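Local coordinates for pesticidal crystal protein Cry2Aa (Bacillus thuringiensis serovar kurstaki, PDB 1I5P) that binds midgut epithelial cells of dipteran and lepidopteran insect larvae and promotes their colloid-osmotic lysis, at residues I73-L77 against N182-F187; R112-L117 against R160-F164; G119-I124 against L156-R160; I146-V150 against E197-S201; A178-N182 against Y255-W259. All blocks are in the same frame, centred on the assembly; numbering follows the deposited sequence.

Contact 1. Residues I73-L77 against N182-F187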
# COMPACT_ATOMS: atom_id res chain seq x y z
N ILE A 73 19.30 -12.47 -0.46
CA ILE A 73 18.92 -11.09 -0.18
C ILE A 73 19.90 -10.30 0.69
O ILE A 73 20.27 -9.18 0.36
CB ILE A 73 17.54 -11.03 0.52
CG1 ILE A 73 16.45 -11.60 -0.39
CG2 ILE A 73 17.21 -9.59 0.90
CD1 ILE A 73 15.10 -11.76 0.30
N LEU A 74 20.30 -10.90 1.81
CA LEU A 74 21.16 -10.23 2.79
C LEU A 74 22.37 -9.44 2.30
O LEU A 74 22.59 -8.32 2.77
CB LEU A 74 21.61 -11.22 3.86
CG LEU A 74 22.05 -10.52 5.16
CD1 LEU A 74 20.85 -9.81 5.79
CD2 LEU A 74 22.65 -11.53 6.14
N SER A 75 23.14 -9.98 1.37
CA SER A 75 24.32 -9.26 0.89
C SER A 75 23.98 -7.94 0.20
O SER A 75 24.58 -6.91 0.51
CB SER A 75 25.14 -10.13 -0.05
OG SER A 75 26.33 -9.45 -0.41
N GLU A 76 23.04 -7.96 -0.73
CA GLU A 76 22.67 -6.74 -1.42
C GLU A 76 21.88 -5.82 -0.50
O GLU A 76 22.03 -4.60 -0.57
CB GLU A 76 21.87 -7.07 -2.69
CG GLU A 76 22.74 -7.70 -3.78
CD GLU A 76 21.94 -8.26 -4.94
OE1 GLU A 76 22.55 -8.90 -5.83
OE2 GLU A 76 20.71 -8.08 -4.97
N LEU A 77 21.06 -6.39 0.37
CA LEU A 77 20.29 -5.58 1.29
C LEU A 77 21.23 -4.73 2.13
O LEU A 77 21.02 -3.52 2.29
CB LEU A 77 19.44 -6.45 2.22
CG LEU A 77 18.77 -5.70 3.36
CD1 LEU A 77 17.86 -4.60 2.81
CD2 LEU A 77 17.98 -6.68 4.22
N ASN A 182 13.97 -6.82 8.82
CA ASN A 182 14.19 -7.12 7.41
C ASN A 182 15.47 -7.92 7.26
O ASN A 182 15.53 -8.91 6.53
CB ASN A 182 14.34 -5.84 6.58
CG ASN A 182 13.02 -5.26 6.14
OD1 ASN A 182 11.99 -5.93 6.17
ND2 ASN A 182 13.04 -4.00 5.70
N MET A 183 16.51 -7.48 7.96
CA MET A 183 17.80 -8.14 7.90
C MET A 183 17.78 -9.56 8.43
O MET A 183 18.31 -10.48 7.81
CB MET A 183 18.84 -7.31 8.65
CG MET A 183 19.08 -5.93 8.03
SD MET A 183 20.04 -4.84 9.10
CE MET A 183 19.17 -3.29 8.94
N HIS A 184 17.15 -9.76 9.59
CA HIS A 184 17.08 -11.09 10.19
C HIS A 184 16.26 -12.07 9.35
O HIS A 184 16.69 -13.20 9.10
CB HIS A 184 16.49 -11.01 11.60
CG HIS A 184 16.63 -12.28 12.38
ND1 HIS A 184 15.90 -12.53 13.53
CD2 HIS A 184 17.41 -13.37 12.19
CE1 HIS A 184 16.22 -13.72 14.00
NE2 HIS A 184 17.14 -14.25 13.21
N LEU A 185 15.07 -11.64 8.92
CA LEU A 185 14.20 -12.50 8.13
C LEU A 185 14.81 -12.81 6.77
O LEU A 185 14.64 -13.92 6.25
CB LEU A 185 12.82 -11.87 7.98
CG LEU A 185 11.98 -11.83 9.26
CD1 LEU A 185 10.65 -11.13 9.00
CD2 LEU A 185 11.74 -13.25 9.75
N SER A 186 15.51 -11.83 6.20
CA SER A 186 16.15 -12.01 4.90
C SER A 186 17.26 -13.05 5.06
O SER A 186 17.47 -13.89 4.18
CB SER A 186 16.76 -10.69 4.42
OG SER A 186 15.74 -9.73 4.13
N PHE A 187 17.95 -12.96 6.20
CA PHE A 187 19.04 -13.86 6.56
C PHE A 187 18.51 -15.29 6.62
O PHE A 187 19.08 -16.21 6.04
CB PHE A 187 19.62 -13.45 7.92
CG PHE A 187 20.37 -14.55 8.63
CD1 PHE A 187 21.63 -14.94 8.20
CD2 PHE A 187 19.80 -15.19 9.73
CE1 PHE A 187 22.32 -15.97 8.85
CE2 PHE A 187 20.49 -16.22 10.39
CZ PHE A 187 21.75 -16.60 9.95
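L74 and L77 lean on the turn of M183, S186 and F187 in the N-terminal helical bundle of this delta-endotoxin, where helix 170-193 is wrapped by the others; here the start of helix 74-81 meets it. L74 can be followed outward. Its CB already points at helix 170-193, but the touching is left to the two methyls. CG lies anti to the backbone N (chi1 -159°), and the fork beyond it straddles two residues one turn apart. CD1 presses on the backbone, 3.3 Å from M183 O, and CD2 lies alongside F187, 4.0 Å from F187 CB and almost as near the ring atom CD1. L74 and F187 thus run side by side, pointing the same way, while I124 and F127 of helix 107-135 also pack on L74. One turn later, L77 offers a single methyl: CD2 sits 4.0 Å from M183 CG and 3.8 Å from S186 OG. I73 completes the row, its CG2 branch set 3.7 Å from S186 CB.

No hydrogen bond joins the two segments. Polar anchoring comes from D190, farther along helix 170-193, whose carboxylate oxygens accept hydrogen bonds from the backbone N atoms of I73 and L74. S186, although I73 CG2 and L77 CD2 lie against it, turns its hydroxyl back into its own helix. There N182 O accepts from both S186 N, at 2.9 Å, and S186 OG, the two donors arriving from opposite faces of the carbonyl plane.

Contact 2. Residues R112-L117 against R160-F164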
# COMPACT_ATOMS: atom_id res chain seq x y z
N ARG A 112 22.95 3.44 23.00
CA ARG A 112 22.85 2.00 22.78
C ARG A 112 22.39 1.66 21.36
O ARG A 112 22.94 0.76 20.72
CB ARG A 112 21.89 1.36 23.79
CG ARG A 112 21.82 -0.16 23.68
CD ARG A 112 23.22 -0.78 23.72
NE ARG A 112 23.19 -2.23 23.63
CZ ARG A 112 22.73 -3.04 24.59
NH1 ARG A 112 22.25 -2.53 25.71
NH2 ARG A 112 22.75 -4.35 24.42
N VAL A 113 21.37 2.37 20.89
CA VAL A 113 20.86 2.16 19.54
C VAL A 113 22.00 2.34 18.54
O VAL A 113 22.20 1.51 17.66
CB VAL A 113 19.72 3.15 19.21
CG1 VAL A 113 19.55 3.27 17.70
CG2 VAL A 113 18.43 2.69 19.85
N ASN A 114 22.74 3.43 18.69
CA ASN A 114 23.86 3.70 17.80
C ASN A 114 24.93 2.61 17.82
O ASN A 114 25.51 2.30 16.78
CB ASN A 114 24.51 5.03 18.15
CG ASN A 114 23.83 6.20 17.49
OD1 ASN A 114 23.42 6.13 16.34
ND2 ASN A 114 23.74 7.31 18.21
N ALA A 115 25.18 2.04 18.99
CA ALA A 115 26.16 0.98 19.11
C ALA A 115 25.63 -0.27 18.42
O ALA A 115 26.37 -1.01 17.77
CB ALA A 115 26.46 0.69 20.59
N GLU A 116 24.32 -0.49 18.55
CA GLU A 116 23.68 -1.64 17.93
C GLU A 116 23.66 -1.51 16.41
O GLU A 116 23.73 -2.52 15.71
CB GLU A 116 22.25 -1.80 18.46
CG GLU A 116 22.17 -2.24 19.91
CD GLU A 116 22.94 -3.52 20.18
OE1 GLU A 116 23.17 -4.29 19.22
OE2 GLU A 116 23.31 -3.77 21.35
N LEU A 117 23.55 -0.29 15.90
CA LEU A 117 23.54 -0.10 14.45
C LEU A 117 24.90 -0.46 13.90
O LEU A 117 25.02 -1.07 12.83
CB LEU A 117 23.21 1.36 14.09
CG LEU A 117 21.75 1.82 14.23
CD1 LEU A 117 21.65 3.28 13.82
CD2 LEU A 117 20.84 0.96 13.36
N ARG A 160 20.64 -8.42 19.16
CA ARG A 160 20.52 -7.02 18.78
C ARG A 160 19.12 -6.46 18.54
O ARG A 160 18.81 -5.36 18.99
CB ARG A 160 21.40 -6.74 17.56
CG ARG A 160 22.87 -7.08 17.79
CD ARG A 160 23.75 -6.36 16.79
NE ARG A 160 25.15 -6.78 16.88
CZ ARG A 160 26.03 -6.31 17.75
NH1 ARG A 160 25.68 -5.39 18.64
NH2 ARG A 160 27.28 -6.75 17.74
N LEU A 161 18.26 -7.21 17.85
CA LEU A 161 16.91 -6.72 17.56
C LEU A 161 16.15 -6.13 18.75
O LEU A 161 15.56 -5.05 18.64
CB LEU A 161 16.07 -7.83 16.91
CG LEU A 161 16.46 -8.39 15.52
CD1 LEU A 161 15.26 -8.29 14.60
CD2 LEU A 161 17.65 -7.66 14.92
N PRO A 162 16.16 -6.82 19.91
CA PRO A 162 15.45 -6.31 21.08
C PRO A 162 15.82 -4.88 21.44
O PRO A 162 15.00 -4.15 22.01
CB PRO A 162 15.83 -7.31 22.17
CG PRO A 162 15.91 -8.59 21.39
CD PRO A 162 16.74 -8.14 20.20
N GLN A 163 17.03 -4.46 21.10
CA GLN A 163 17.46 -3.11 21.42
C GLN A 163 16.73 -2.05 20.61
O GLN A 163 16.91 -0.86 20.84
CB GLN A 163 18.96 -2.99 21.21
CG GLN A 163 19.74 -3.85 22.18
CD GLN A 163 19.30 -3.65 23.62
OE1 GLN A 163 19.41 -2.55 24.16
NE2 GLN A 163 18.78 -4.71 24.24
N PHE A 164 15.91 -2.48 19.65
CA PHE A 164 15.15 -1.53 18.85
C PHE A 164 13.69 -1.62 19.27
O PHE A 164 12.80 -1.15 18.56
CB PHE A 164 15.28 -1.83 17.35
CG PHE A 164 16.69 -1.71 16.85
CD1 PHE A 164 17.46 -2.84 16.64
CD2 PHE A 164 17.27 -0.46 16.63
CE1 PHE A 164 18.79 -2.74 16.22
CE2 PHE A 164 18.60 -0.35 16.21
CZ PHE A 164 19.36 -1.49 16.01
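E116, Q163 and F164 carry most of the contact by which helix 107-135, a long helix of the N-terminal helical bundle, holds the 3-10 turn 161-163 that follows helix 145-160. E116 is the centre of a salt-bridge network. Its chain is folded back at chi2 (-55°), which turns the carboxylate along its own helix so that each oxygen serves a different arginine. OE1 receives R160 NH1 at 2.8 Å, a fairly straight bond (162°) that lies in the guanidinium plane but comes down on the carboxylate from above its plane. OE2 uses its anti lone pair for R112 NE, also at 2.8 Å, with a weaker, longer bond from R112 NH2 beside it. One buried carboxylate therefore sits between two positive groups, which should favour its charged form.

Q163 packs against both E116 and R112. Its CB lies 3.5 Å from E116 CG, and its amide is laid over one face of the R112 guanidinium, the planes only 13° apart. Q163 OE1 is 3.2 Å from R112 NH1, but it stands above the plane rather than ahead of an N-H, so the pair is stacked and not hydrogen-bonded.

F164 supplies the apolar side. The far end of its ring fits among three side chains of the helix, with F177 and L120 also packing on it. F164 CZ meets E116 CB at 3.8 Å, while F164 CE2 is 3.9 Å from L117 CD2 and 4.0 Å from V113 CG1.

Contact 3. Residues G119-I124 against L156-R160; sequences GLQANI and LFLNR
N123 and R160 make the polar link between helices 107-135 and 145-160, whose short segments run almost exactly antiparallel (175°) with axes 10.7 Å apart. The guanidinium grips one acceptor side-on: R160 NE and R160 NH2 each donate to N123 OD1 at 2.8 Å. The oxygen lies practically in the guanidinium plane, while both donors approach from the same face of the amide, the planes being 38° apart. The extended R160 chain, straight from CG to NE, carries the group across to the other helix.

The guanidinium also lies flat on the backbone. G119 has no side chain to intervene, and its CA stands 3.5 Å above the centre of the R160 guanidinium, so the group rests on the helix surface.

The remaining contacts are apolar. L120 CD1 lies 4.0 Å from F157 CE2, and I124 CG1 is equally far from F157 CZ, each chain crossing the phenylalanine at about a right angle. L156 covers the amide from another direction, its CD1 3.6 Å from N123 CG. M183 of helix 170-193 packs on L120, I124 and F157, placing this apolar layer on the bundle interior.

With NE and NH2 committed to N123 and NH1 to E116, the rotation of the guanidinium is fixed; its charge is probably balanced by the E116 carboxylate, while the N123 amide oxygen, also on helix 107-135, serves as a neutral acceptor.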
# COMPACT_ATOMS: atom_id res chain seq x y z
N GLY A 119 27.09 -2.51 15.34
CA GLY A 119 27.29 -3.95 15.48
C GLY A 119 26.54 -4.76 14.45
O GLY A 119 27.07 -5.75 13.91
N LEU A 120 25.31 -4.36 14.18
CA LEU A 120 24.46 -5.03 13.21
C LEU A 120 25.17 -4.97 11.85
O LEU A 120 25.35 -6.00 11.18
CB LEU A 120 23.11 -4.32 13.14
CG LEU A 120 21.88 -5.08 12.66
CD1 LEU A 120 21.76 -6.41 13.40
CD2 LEU A 120 20.64 -4.23 12.90
N GLN A 121 25.57 -3.77 11.45
CA GLN A 121 26.27 -3.57 10.19
C GLN A 121 27.51 -4.46 10.11
O GLN A 121 27.73 -5.14 9.11
CB GLN A 121 26.67 -2.10 10.05
CG GLN A 121 27.54 -1.76 8.85
CD GLN A 121 29.00 -2.12 9.06
OE1 GLN A 121 29.61 -1.77 10.07
NE2 GLN A 121 29.57 -2.84 8.09
N ALA A 122 28.31 -4.47 11.17
CA ALA A 122 29.54 -5.26 11.21
C ALA A 122 29.28 -6.77 11.15
O ALA A 122 29.86 -7.47 10.32
CB ALA A 122 30.33 -4.93 12.46
N ASN A 123 28.44 -7.25 12.05
CA ASN A 123 28.12 -8.66 12.12
C ASN A 123 27.59 -9.20 10.80
O ASN A 123 27.97 -10.28 10.36
CB ASN A 123 27.09 -8.89 13.22
CG ASN A 123 27.63 -8.58 14.60
OD1 ASN A 123 26.88 -8.51 15.57
ND2 ASN A 123 28.95 -8.40 14.70
N ILE A 124 26.70 -8.45 10.16
CA ILE A 124 26.12 -8.86 8.89
C ILE A 124 27.17 -8.89 7.78
O ILE A 124 27.16 -9.80 6.95
CB ILE A 124 24.98 -7.92 8.45
CG1 ILE A 124 23.80 -8.06 9.43
CG2 ILE A 124 24.55 -8.25 7.03
CD1 ILE A 124 22.66 -7.09 9.16
N LEU A 156 23.46 -13.51 17.00
CA LEU A 156 23.75 -12.08 17.04
C LEU A 156 22.50 -11.27 16.70
O LEU A 156 22.29 -10.20 17.26
CB LEU A 156 24.90 -11.75 16.08
CG LEU A 156 26.27 -12.20 16.58
CD1 LEU A 156 27.31 -12.05 15.49
CD2 LEU A 156 26.66 -11.39 17.82
N PHE A 157 21.69 -11.77 15.78
CA PHE A 157 20.45 -11.09 15.40
C PHE A 157 19.51 -11.04 16.61
O PHE A 157 18.89 -10.02 16.89
CB PHE A 157 19.76 -11.82 14.25
CG PHE A 157 20.12 -11.29 12.89
CD1 PHE A 157 20.51 -12.15 11.87
CD2 PHE A 157 20.02 -9.93 12.60
CE1 PHE A 157 20.79 -11.68 10.58
CE2 PHE A 157 20.29 -9.44 11.33
CZ PHE A 157 20.68 -10.32 10.31
N LEU A 158 19.41 -12.17 17.31
CA LEU A 158 18.56 -12.29 18.48
C LEU A 158 19.00 -11.37 19.62
O LEU A 158 18.18 -10.91 20.40
CB LEU A 158 18.54 -13.74 18.96
CG LEU A 158 17.97 -14.77 17.99
CD1 LEU A 158 18.04 -16.16 18.63
CD2 LEU A 158 16.53 -14.41 17.65
N ASN A 159 20.31 -11.10 19.70
CA ASN A 159 20.84 -10.24 20.75
C ASN A 159 20.66 -8.76 20.44
O ASN A 159 20.54 -7.95 21.35
CB ASN A 159 22.33 -10.49 20.96
CG ASN A 159 22.61 -11.86 21.53
OD1 ASN A 159 21.70 -12.60 21.91
ND2 ASN A 159 23.89 -12.22 21.60
N ARG A 160 20.64 -8.42 19.16
CA ARG A 160 20.52 -7.02 18.78
C ARG A 160 19.12 -6.46 18.54
O ARG A 160 18.81 -5.36 18.99
CB ARG A 160 21.40 -6.74 17.56
CG ARG A 160 22.87 -7.08 17.79
CD ARG A 160 23.75 -6.36 16.79
NE ARG A 160 25.15 -6.78 16.88
CZ ARG A 160 26.03 -6.31 17.75
NH1 ARG A 160 25.68 -5.39 18.64
NH2 ARG A 160 27.28 -6.75 17.74

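Contact 4. Residues I146-V150 against E197-S201; sequences ITSSV and EWGIS
W198 O accepts a hydrogen bond from a water at 2.7 Å, and I146 CG2 presses on the same oxygen from the facing helix at 3.4 Å. That water also accepts, weakly, from T147 N, so it bridges the start of helix 145-160 and the end of helix 195-198. A second water does similar work farther along: it lies 2.9 Å from T147 OG1 and accepts from S201 N at 3.1 Å. No direct hydrogen bond joins the two segments; the polar link is made through water.

The rest of the contact is largely apolar. I146 crosses W198 at about a right angle and sets both branches against W198 CB, CG2 at 3.7 Å and CD1 at 3.9 Å. CG2 faces W198 because it stands anti to its own backbone N, with CG1 on the N side (chi1 -84°). I200 reaches back with its terminal methyl, CD1, which fits among three residues of the helix: it is 3.7 Å from T147 OG1 and 4.2 Å from both I146 CG2 and V150 CG2. Helix 107-135 borders the same cluster, with F134 on I146 and V131 on W198.

The backbone makes a sharp change of direction here. G199 leaves the helix with a positive phi (79°), and S201 takes the N-cap position of helix 202-232, its OG hydrogen-bonded to T204 OG1. This is a helix-to-helix turn of the N-terminal bundle, opened by the Schellman motif that ends helix 195-198.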
# COMPACT_ATOMS: atom_id res chain seq x y z
N ILE A 146 30.42 -22.39 7.44
CA ILE A 146 29.25 -21.65 6.99
C ILE A 146 28.14 -21.90 8.00
O ILE A 146 27.54 -20.96 8.53
CB ILE A 146 28.78 -22.07 5.59
CG1 ILE A 146 29.59 -21.31 4.53
CG2 ILE A 146 27.29 -21.78 5.43
CD1 ILE A 146 28.94 -21.23 3.16
N THR A 147 27.88 -23.17 8.28
CA THR A 147 26.86 -23.53 9.26
C THR A 147 27.23 -22.85 10.57
O THR A 147 26.36 -22.42 11.33
CB THR A 147 26.81 -25.06 9.48
OG1 THR A 147 26.25 -25.69 8.32
CG2 THR A 147 25.97 -25.41 10.70
N SER A 148 28.53 -22.75 10.82
CA SER A 148 29.05 -22.12 12.03
C SER A 148 28.82 -20.61 11.99
O SER A 148 28.54 -19.99 13.01
CB SER A 148 30.54 -22.42 12.16
OG SER A 148 31.13 -21.59 13.15
N SER A 149 28.95 -20.03 10.80
CA SER A 149 28.74 -18.59 10.63
C SER A 149 27.25 -18.29 10.74
O SER A 149 26.86 -17.21 11.20
CB SER A 149 29.26 -18.14 9.27
OG SER A 149 30.65 -18.39 9.13
N VAL A 150 26.43 -19.24 10.32
CA VAL A 150 24.99 -19.10 10.37
C VAL A 150 24.53 -19.08 11.82
O VAL A 150 23.74 -18.23 12.22
CB VAL A 150 24.28 -20.25 9.61
CG1 VAL A 150 22.79 -20.27 9.92
CG2 VAL A 150 24.51 -20.09 8.11
N GLU A 197 23.70 -25.13 -1.57
CA GLU A 197 24.87 -24.37 -1.98
C GLU A 197 25.81 -24.03 -0.82
O GLU A 197 27.03 -23.95 -1.00
CB GLU A 197 24.45 -23.06 -2.66
CG GLU A 197 23.76 -23.18 -4.03
CD GLU A 197 22.30 -23.62 -3.94
OE1 GLU A 197 21.71 -23.58 -2.85
OE2 GLU A 197 21.73 -24.00 -4.99
N TRP A 198 25.26 -23.84 0.37
CA TRP A 198 26.09 -23.48 1.52
C TRP A 198 26.50 -24.66 2.40
O TRP A 198 27.23 -24.48 3.38
CB TRP A 198 25.36 -22.44 2.38
CG TRP A 198 25.20 -21.10 1.71
CD1 TRP A 198 25.64 -20.75 0.46
CD2 TRP A 198 24.57 -19.94 2.25
NE1 TRP A 198 25.32 -19.44 0.20
CE2 TRP A 198 24.66 -18.92 1.28
CE3 TRP A 198 23.92 -19.66 3.47
CZ2 TRP A 198 24.14 -17.64 1.49
CZ3 TRP A 198 23.40 -18.39 3.67
CH2 TRP A 198 23.52 -17.39 2.68
N GLY A 199 26.05 -25.85 2.04
CA GLY A 199 26.40 -27.03 2.81
C GLY A 199 25.57 -27.19 4.07
O GLY A 199 25.98 -27.86 5.01
N ILE A 200 24.39 -26.57 4.09
CA ILE A 200 23.50 -26.64 5.24
C ILE A 200 22.91 -28.04 5.38
O ILE A 200 22.50 -28.65 4.40
CB ILE A 200 22.34 -25.61 5.09
CG1 ILE A 200 22.92 -24.19 5.06
CG2 ILE A 200 21.34 -25.78 6.22
CD1 ILE A 200 23.75 -23.83 6.29
N SER A 201 22.88 -28.55 6.61
CA SER A 201 22.33 -29.88 6.87
C SER A 201 20.82 -29.88 6.76
O SER A 201 20.18 -28.83 6.80
CB SER A 201 22.73 -30.38 8.26
OG SER A 201 21.98 -29.71 9.27
O HOH W 1 23.86 -27.13 9.16
O HOH W 2 28.65 -25.17 5.59

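Contact 5. Residues A178-N182 against Y255-W259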
# COMPACT_ATOMS: atom_id res chain seq x y z
N ALA A 178 11.94 -2.36 12.11
CA ALA A 178 11.47 -2.96 10.87
C ALA A 178 12.65 -3.24 9.95
O ALA A 178 12.73 -4.31 9.35
CB ALA A 178 10.49 -2.02 10.18
N GLN A 179 13.57 -2.29 9.84
CA GLN A 179 14.74 -2.48 9.00
C GLN A 179 15.57 -3.66 9.53
O GLN A 179 16.05 -4.48 8.75
CB GLN A 179 15.61 -1.22 8.97
CG GLN A 179 15.04 -0.05 8.17
CD GLN A 179 14.76 -0.40 6.71
OE1 GLN A 179 15.39 -1.30 6.15
NE2 GLN A 179 13.82 0.31 6.09
N ALA A 180 15.72 -3.74 10.85
CA ALA A 180 16.49 -4.82 11.46
C ALA A 180 15.78 -6.16 11.27
O ALA A 180 16.41 -7.19 11.06
CB ALA A 180 16.71 -4.55 12.94
N ALA A 181 14.45 -6.14 11.37
CA ALA A 181 13.67 -7.35 11.18
C ALA A 181 13.86 -7.79 9.73
O ALA A 181 13.93 -8.99 9.44
CB ALA A 181 12.19 -7.09 11.47
N ASN A 182 13.97 -6.82 8.82
CA ASN A 182 14.19 -7.12 7.41
C ASN A 182 15.47 -7.92 7.26
O ASN A 182 15.53 -8.91 6.53
CB ASN A 182 14.34 -5.84 6.58
CG ASN A 182 13.02 -5.26 6.14
OD1 ASN A 182 11.99 -5.93 6.17
ND2 ASN A 182 13.04 -4.00 5.70
N TYR A 255 7.09 -3.58 4.75
CA TYR A 255 7.95 -4.70 5.11
C TYR A 255 7.14 -5.82 5.75
O TYR A 255 7.31 -6.98 5.41
CB TYR A 255 9.04 -4.23 6.07
CG TYR A 255 9.86 -3.09 5.50
CD1 TYR A 255 9.93 -1.86 6.15
CD2 TYR A 255 10.54 -3.24 4.29
CE1 TYR A 255 10.67 -0.80 5.60
CE2 TYR A 255 11.27 -2.20 3.74
CZ TYR A 255 11.34 -0.99 4.39
OH TYR A 255 12.07 0.03 3.82
N VAL A 256 6.26 -5.47 6.67
CA VAL A 256 5.45 -6.49 7.31
C VAL A 256 4.69 -7.28 6.25
O VAL A 256 4.57 -8.50 6.34
CB VAL A 256 4.44 -5.88 8.29
CG1 VAL A 256 3.60 -6.98 8.92
CG2 VAL A 256 5.17 -5.10 9.38
N SER A 257 4.21 -6.58 5.22
CA SER A 257 3.47 -7.21 4.13
C SER A 257 4.33 -8.10 3.23
O SER A 257 3.81 -9.02 2.59
CB SER A 257 2.81 -6.14 3.26
OG SER A 257 1.74 -5.52 3.95
N ILE A 258 5.63 -7.84 3.17
CA ILE A 258 6.47 -8.68 2.34
C ILE A 258 7.03 -9.88 3.11
O ILE A 258 7.30 -10.92 2.52
CB ILE A 258 7.64 -7.88 1.70
CG1 ILE A 258 8.20 -8.65 0.51
CG2 ILE A 258 8.73 -7.63 2.73
CD1 ILE A 258 7.23 -8.80 -0.65
N TRP A 259 7.18 -9.74 4.43
CA TRP A 259 7.72 -10.84 5.24
C TRP A 259 6.93 -12.14 5.12
O TRP A 259 7.51 -13.21 4.95
CB TRP A 259 7.78 -10.44 6.72
CG TRP A 259 8.66 -9.27 7.02
CD1 TRP A 259 9.67 -8.78 6.24
CD2 TRP A 259 8.61 -8.45 8.18
NE1 TRP A 259 10.26 -7.70 6.86
CE2 TRP A 259 9.62 -7.47 8.05
CE3 TRP A 259 7.80 -8.43 9.33
CZ2 TRP A 259 9.85 -6.49 9.02
CZ3 TRP A 259 8.03 -7.46 10.30
CH2 TRP A 259 9.05 -6.50 10.13
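W259 NE1 donates to N182 OD1 across the two helices at 2.6 Å, a short bond with an N-H...O angle of 161°. The oxygen lies in the indole plane, and the donor comes in nearly along the C=O axis. With OD1 thus taken, ND2 is turned over one face of the Y255 ring, offset toward the rim, 3.0 Å from Y255 CD2. The amide and tyrosine planes are 77° apart, so the amide meets the ring by its nitrogen end and does not lie flat on it.

Y255 OH has partners of its own, both weak: Q179 NE2 donates to it at 2.9 Å, and V54 O of helix 53-65 is the other. The Q179 chain starts away from helix 238-259 but bends at chi2 (-58°), which brings its amide round to the tyrosine.

These residues lie in the core of the seven-helix type of bundle characteristic of delta-endotoxin N-terminal domains, where helix 170-193 is the central helix and segment 255-259 of helix 238-259 runs in roughly the same direction as segment 178-182. V57 and L61 of helix 53-65 cover N182 and Y255, and Y219 of helix 202-232 packs on W259.

Backbone acceptors are occupied as well. A178 O takes N182 N at 2.8 Å while W259 CZ2 approaches it at the ring edge, and Y255 O accepts from both W259 N and I258 N. A181 CB fits tightly against the benzo part of the indole, 3.4 Å from W259 CZ2.

How the contacts relate
All five contacts lie in the N-terminal helical domain. Contacts 1 and 5 use neighbouring parts of helix 170-193, share N182 and have centres about 10 Å apart. Contacts 2 and 3, about 9 Å apart between centres, share R160, whose side chain is bonded to E116 in one and N123 in the other, both on helix 107-135. F157 couples contact 3 to contact 1, about 12 Å away between centres, by packing on H184, F187 and M183. L161 and F164 of contact 2 reach A180 of contact 5. Contact 4 is the outlying member, about 26 Å from contact 2 between centres, yet it touches contact 1 where V150 O meets F187 CZ, at 3.4 Å.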